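Local structure of transcriptional regulator containing CBS domains (Streptococcus pneumoniae, 6UOF) at residues L18-V31 with V52-I66. The protein is probably a transcriptional regulator whose paired CBS domains, the part described here, may sense a small ligand such as a nucleotide, as in many CBS proteins. Numbering follows the deposited sequence.
Sequences LRETDTVKDYLDLV and VTMRDAGDKSPSTTI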
loop_
_atom_site.group_PDB
_atom_site.type_symbol
_atom_site.label_atom_id
_atom_site.label_comp_id
_atom_site.label_asym_id
_atom_site.label_seq_id
_atom_site.Cartn_x
_atom_site.Cartn_y
_atom_site.Cartn_z
ATOM N N LEU A 18 -2.937 -7.200 1.807
ATOM C CA LEU A 18 -4.156 -7.903 2.270
ATOM C C LEU A 18 -5.112 -8.139 1.110
ATOM O O LEU A 18 -5.012 -7.458 0.094
ATOM C CB LEU A 18 -4.836 -7.079 3.360
ATOM C CG LEU A 18 -4.155 -7.232 4.720
ATOM C CD1 LEU A 18 -4.267 -5.989 5.551
ATOM C CD2 LEU A 18 -4.664 -8.445 5.473
ATOM N N ARG A 19 -5.931 -9.164 1.269
ATOM C CA ARG A 19 -7.008 -9.448 0.294
ATOM C C ARG A 19 -8.295 -8.841 0.852
ATOM O O ARG A 19 -8.455 -8.788 2.108
ATOM C CB ARG A 19 -7.112 -10.949 0.046
ATOM C CG ARG A 19 -5.859 -11.500 -0.624
ATOM C CD ARG A 19 -5.979 -12.956 -1.051
ATOM N NE ARG A 19 -4.894 -13.407 -1.957
ATOM C CZ ARG A 19 -3.791 -14.039 -1.591
ATOM N NH1 ARG A 19 -2.872 -14.324 -2.495
ATOM N NH2 ARG A 19 -3.587 -14.362 -0.325
ATOM N N GLU A 20 -9.196 -8.418 -0.027
ATOM C CA GLU A 20 -10.401 -7.721 0.489
ATOM C C GLU A 20 -11.257 -8.698 1.307
ATOM O O GLU A 20 -12.061 -8.214 2.137
ATOM C CB GLU A 20 -11.092 -6.979 -0.647
ATOM C CG GLU A 20 -11.819 -7.895 -1.570
ATOM C CD GLU A 20 -12.666 -7.251 -2.655
ATOM O OE1 GLU A 20 -12.693 -6.017 -2.758
ATOM O OE2 GLU A 20 -13.311 -8.001 -3.374
ATOM N N THR A 21 -11.076 -10.012 1.115
ATOM C CA THR A 21 -11.796 -11.088 1.851
ATOM C C THR A 21 -11.028 -11.537 3.103
ATOM O O THR A 21 -11.560 -12.390 3.833
ATOM C CB THR A 21 -12.131 -12.253 0.918
ATOM O OG1 THR A 21 -10.926 -12.563 0.214
ATOM C CG2 THR A 21 -13.238 -11.905 -0.049
ATOM N N ASP A 22 -9.818 -11.019 3.319
ATOM C CA ASP A 22 -9.142 -11.228 4.623
ATOM C C ASP A 22 -9.934 -10.460 5.695
ATOM O O ASP A 22 -10.839 -9.668 5.343
ATOM C CB ASP A 22 -7.679 -10.768 4.577
ATOM C CG ASP A 22 -6.732 -11.657 3.767
ATOM O OD1 ASP A 22 -6.979 -12.867 3.708
ATOM O OD2 ASP A 22 -5.729 -11.123 3.238
ATOM N N THR A 23 -9.595 -10.666 6.963
ATOM C CA THR A 23 -10.317 -10.031 8.090
ATOM C C THR A 23 -9.416 -9.034 8.818
ATOM O O THR A 23 -8.192 -8.984 8.590
ATOM C CB THR A 23 -10.818 -11.106 9.057
ATOM O OG1 THR A 23 -9.649 -11.687 9.637
ATOM C CG2 THR A 23 -11.695 -12.145 8.391
ATOM N N VAL A 24 -10.045 -8.268 9.699
ATOM C CA VAL A 24 -9.292 -7.301 10.543
ATOM C C VAL A 24 -8.277 -8.081 11.394
ATOM O O VAL A 24 -7.139 -7.592 11.533
ATOM C CB VAL A 24 -10.271 -6.457 11.376
ATOM C CG1 VAL A 24 -9.589 -5.756 12.545
ATOM C CG2 VAL A 24 -10.992 -5.457 10.488
ATOM N N LYS A 25 -8.629 -9.287 11.849
ATOM C CA LYS A 25 -7.675 -10.147 12.612
ATOM C C LYS A 25 -6.440 -10.403 11.740
ATOM O O LYS A 25 -5.306 -10.327 12.252
ATOM C CB LYS A 25 -8.303 -11.490 13.004
ATOM C CG LYS A 25 -7.343 -12.470 13.675
ATOM C CD LYS A 25 -7.916 -13.858 13.890
ATOM C CE LYS A 25 -6.884 -14.875 14.340
ATOM N NZ LYS A 25 -5.860 -15.119 13.297
ATOM N N ASP A 26 -6.650 -10.727 10.465
ATOM C CA ASP A 26 -5.508 -10.974 9.547
ATOM C C ASP A 26 -4.649 -9.711 9.430
ATOM O O ASP A 26 -3.410 -9.839 9.402
ATOM C CB ASP A 26 -5.992 -11.417 8.167
ATOM C CG ASP A 26 -6.734 -12.739 8.166
ATOM O OD1 ASP A 26 -6.349 -13.627 8.937
ATOM O OD2 ASP A 26 -7.705 -12.851 7.404
ATOM N N TYR A 27 -5.275 -8.535 9.367
ATOM C CA TYR A 27 -4.525 -7.250 9.291
ATOM C C TYR A 27 -3.682 -7.067 10.561
ATOM O O TYR A 27 -2.461 -6.799 10.459
ATOM C CB TYR A 27 -5.486 -6.075 9.104
ATOM C CG TYR A 27 -4.872 -4.738 9.419
ATOM C CD1 TYR A 27 -4.058 -4.077 8.514
ATOM C CD2 TYR A 27 -5.036 -4.178 10.670
ATOM C CE1 TYR A 27 -3.476 -2.857 8.815
ATOM C CE2 TYR A 27 -4.433 -2.975 10.997
ATOM C CZ TYR A 27 -3.633 -2.329 10.081
ATOM O OH TYR A 27 -3.039 -1.137 10.386
ATOM N N LEU A 28 -4.291 -7.241 11.734
ATOM C CA LEU A 28 -3.545 -7.049 13.010
ATOM C C LEU A 28 -2.375 -8.035 13.090
ATOM O O LEU A 28 -1.292 -7.633 13.568
ATOM C CB LEU A 28 -4.501 -7.189 14.198
ATOM C CG LEU A 28 -5.593 -6.121 14.281
ATOM C CD1 LEU A 28 -6.557 -6.408 15.424
ATOM C CD2 LEU A 28 -4.991 -4.728 14.433
ATOM N N ASP A 29 -2.569 -9.270 12.628
ATOM C CA ASP A 29 -1.476 -10.274 12.644
ATOM C C ASP A 29 -0.357 -9.818 11.700
ATOM O O ASP A 29 0.837 -9.999 12.052
ATOM C CB ASP A 29 -1.988 -11.658 12.237
ATOM C CG ASP A 29 -2.966 -12.292 13.212
ATOM O OD1 ASP A 29 -3.019 -11.838 14.383
ATOM O OD2 ASP A 29 -3.666 -13.242 12.797
ATOM N N LEU A 30 -0.714 -9.298 10.520
ATOM C CA LEU A 30 0.318 -8.872 9.533
ATOM C C LEU A 30 1.098 -7.677 10.091
ATOM O O LEU A 30 2.317 -7.590 9.857
ATOM C CB LEU A 30 -0.342 -8.526 8.197
ATOM C CG LEU A 30 0.631 -8.350 7.035
ATOM C CD1 LEU A 30 1.401 -9.630 6.762
ATOM C CD2 LEU A 30 -0.089 -7.880 5.792
ATOM N N VAL A 31 0.414 -6.799 10.827
ATOM C CA VAL A 31 1.113 -5.631 11.427
ATOM C C VAL A 31 2.229 -6.144 12.348
ATOM O O VAL A 31 3.353 -5.614 12.287
ATOM C CB VAL A 31 0.131 -4.736 12.193
ATOM C CG1 VAL A 31 0.861 -3.697 13.036
ATOM C CG2 VAL A 31 -0.873 -4.069 11.268
ATOM N N VAL A 52 -5.480 -0.208 3.617
ATOM C CA VAL A 52 -5.954 -0.368 5.016
ATOM C C VAL A 52 -4.860 0.151 5.951
ATOM O O VAL A 52 -3.677 -0.217 5.791
ATOM C CB VAL A 52 -6.410 -1.808 5.327
ATOM C CG1 VAL A 52 -5.328 -2.846 5.095
ATOM C CG2 VAL A 52 -6.979 -1.932 6.728
ATOM N N THR A 53 -5.265 1.031 6.862
ATOM C CA THR A 53 -4.365 1.664 7.862
ATOM C C THR A 53 -4.884 1.355 9.262
ATOM O O THR A 53 -5.980 0.831 9.418
ATOM C CB THR A 53 -4.322 3.182 7.658
ATOM O OG1 THR A 53 -5.580 3.712 8.091
ATOM C CG2 THR A 53 -4.061 3.552 6.213
HETATM N N MSE A 54 -4.104 1.701 10.283
HETATM C CA MSE A 54 -4.520 1.425 11.641
HETATM C C MSE A 54 -5.724 2.306 11.993
HETATM O O MSE A 54 -6.583 1.896 12.772
HETATM C CB MSE A 54 -3.358 1.614 12.618
HETATM C CG MSE A 54 -3.683 1.161 14.022
HETATM SE SE MSE A 54 -4.105 -0.732 14.259
HETATM C CE MSE A 54 -2.350 -1.518 13.940
ATOM N N ARG A 55 -5.798 3.516 11.420
ATOM C CA ARG A 55 -6.982 4.348 11.629
ATOM C C ARG A 55 -8.229 3.621 11.104
ATOM O O ARG A 55 -9.292 3.703 11.719
ATOM C CB ARG A 55 -6.825 5.697 10.917
ATOM C CG ARG A 55 -8.072 6.569 10.933
ATOM C CD ARG A 55 -7.861 7.939 10.308
ATOM N NE ARG A 55 -7.956 7.961 8.849
ATOM C CZ ARG A 55 -8.994 8.431 8.149
ATOM N NH1 ARG A 55 -10.049 8.945 8.760
ATOM N NH2 ARG A 55 -8.962 8.401 6.828
ATOM N N ASP A 56 -8.092 2.918 9.986
ATOM C CA ASP A 56 -9.244 2.207 9.385
ATOM C C ASP A 56 -9.654 0.973 10.193
ATOM O O ASP A 56 -10.858 0.738 10.316
ATOM C CB ASP A 56 -8.883 1.694 7.997
ATOM C CG ASP A 56 -8.594 2.755 6.959
ATOM O OD1 ASP A 56 -9.218 3.823 7.026
ATOM O OD2 ASP A 56 -7.788 2.478 6.051
ATOM N N ALA A 57 -8.687 0.224 10.734
ATOM C CA ALA A 57 -8.995 -1.128 11.259
ATOM C C ALA A 57 -8.819 -1.285 12.770
ATOM O O ALA A 57 -9.391 -2.247 13.296
ATOM C CB ALA A 57 -8.099 -2.119 10.548
ATOM N N GLY A 58 -8.062 -0.402 13.420
ATOM C CA GLY A 58 -7.658 -0.584 14.832
ATOM C C GLY A 58 -8.789 -0.880 15.794
ATOM O O GLY A 58 -8.592 -1.713 16.711
ATOM N N ASP A 59 -9.922 -0.214 15.615
ATOM C CA ASP A 59 -11.063 -0.350 16.559
ATOM C C ASP A 59 -12.188 -1.205 15.977
ATOM O O ASP A 59 -13.269 -1.221 16.570
ATOM C CB ASP A 59 -11.612 1.028 16.912
ATOM C CG ASP A 59 -12.268 1.733 15.737
ATOM O OD1 ASP A 59 -12.025 1.314 14.573
ATOM O OD2 ASP A 59 -13.053 2.661 15.992
ATOM N N LYS A 60 -11.939 -1.899 14.873
ATOM C CA LYS A 60 -13.042 -2.661 14.233
ATOM C C LYS A 60 -13.101 -4.083 14.787
ATOM O O LYS A 60 -12.123 -4.553 15.392
ATOM C CB LYS A 60 -12.845 -2.657 12.713
ATOM C CG LYS A 60 -12.824 -1.278 12.061
ATOM C CD LYS A 60 -14.126 -0.512 12.213
ATOM C CE LYS A 60 -14.128 0.818 11.490
ATOM N NZ LYS A 60 -12.993 1.669 11.910
ATOM N N SER A 61 -14.234 -4.757 14.576
ATOM C CA SER A 61 -14.380 -6.176 14.983
ATOM C C SER A 61 -13.336 -7.009 14.244
ATOM O O SER A 61 -13.173 -6.857 13.031
ATOM C CB SER A 61 -15.763 -6.684 14.690
ATOM O OG SER A 61 -15.823 -8.098 14.832
ATOM N N PRO A 62 -12.599 -7.908 14.932
ATOM C CA PRO A 62 -11.609 -8.734 14.252
ATOM C C PRO A 62 -12.192 -9.618 13.136
ATOM O O PRO A 62 -11.465 -9.969 12.217
ATOM C CB PRO A 62 -11.049 -9.613 15.385
ATOM C CG PRO A 62 -11.336 -8.849 16.648
ATOM C CD PRO A 62 -12.655 -8.160 16.383
ATOM N N SER A 63 -13.491 -9.928 13.220
ATOM C CA SER A 63 -14.155 -10.819 12.229
ATOM C C SER A 63 -14.547 -10.062 10.951
ATOM O O SER A 63 -14.853 -10.728 9.944
ATOM C CB SER A 63 -15.371 -11.471 12.836
ATOM O OG SER A 63 -16.296 -10.484 13.276
ATOM N N THR A 64 -14.555 -8.731 10.976
ATOM C CA THR A 64 -14.999 -7.939 9.796
ATOM C C THR A 64 -14.029 -8.074 8.625
ATOM O O THR A 64 -12.792 -8.088 8.857
ATOM C CB THR A 64 -15.182 -6.460 10.151
ATOM O OG1 THR A 64 -16.173 -6.394 11.177
ATOM C CG2 THR A 64 -15.615 -5.617 8.973
ATOM N N THR A 65 -14.560 -8.174 7.406
ATOM C CA THR A 65 -13.681 -8.280 6.218
ATOM C C THR A 65 -13.051 -6.923 5.895
ATOM O O THR A 65 -13.657 -5.859 6.142
ATOM C CB THR A 65 -14.395 -8.876 4.995
ATOM O OG1 THR A 65 -15.636 -8.208 4.772
ATOM C CG2 THR A 65 -14.631 -10.363 5.138
ATOM N N ILE A 66 -11.859 -6.987 5.309
ATOM C CA ILE A 66 -11.096 -5.749 5.000
ATOM C C ILE A 66 -11.865 -4.847 4.029
ATOM O O ILE A 66 -11.746 -3.610 4.166
ATOM C CB ILE A 66 -9.700 -6.131 4.472
ATOM C CG1 ILE A 66 -8.891 -6.858 5.553
ATOM C CG2 ILE A 66 -8.969 -4.916 3.929
ATOM C CD1 ILE A 66 -8.615 -6.050 6.809
#
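With CG of Tyr27 anti to its backbone nitrogen (chi1 163°), the phenol ring leaves helix 24-34 and slides in against Val52, Met54 and Ala57. CG2 of Val52 lies over one face, offset toward the rim, while CG2 of Val31, from the ring's own helix, sits on the opposite face. Ala57 brings its CB to 3.7 Å from Tyr27 CD2. Selenomethionine Met54, bent at chi2 and chi3 (62° and 70°), curls back so that its SE reaches the ring edge in a Met-aromatic contact, 5.3 Å from the Tyr27 centroid; its CE continues to Val31. The phenol oxygen is held elsewhere, by a hydrogen bond with the carbonyl of Ser37.

Beside this apolar cluster, the start of the helix illustrates how a loop can use N-H groups that a first turn leaves over. Thr23 and Asp26 form a capping box, in which Asp26 N reaches Thr23 OG1 at 3.3 Å while Thr23 N returns a bond to Asp26 OD2. The other two amides of the first turn look to segment 52-66: Val24 N gives to Thr64 O, and Lys25 N meets Pro62 O on a lone pair, both at 2.9 Å. A third bond runs the other way, from Ile66 N to Asp22 O, also 2.9 Å, and Thr23 and Thr65 form a single beta bridge. Ile66 then lays CD1 against Tyr27 CB at 3.9 Å.

Residues 58-66, which follow the short helix, are thereby tied to the start of helix 24-34: capping box and loop carbonyls share its first amides, and carbonyls gathered there would probably interact favourably with the helix dipole.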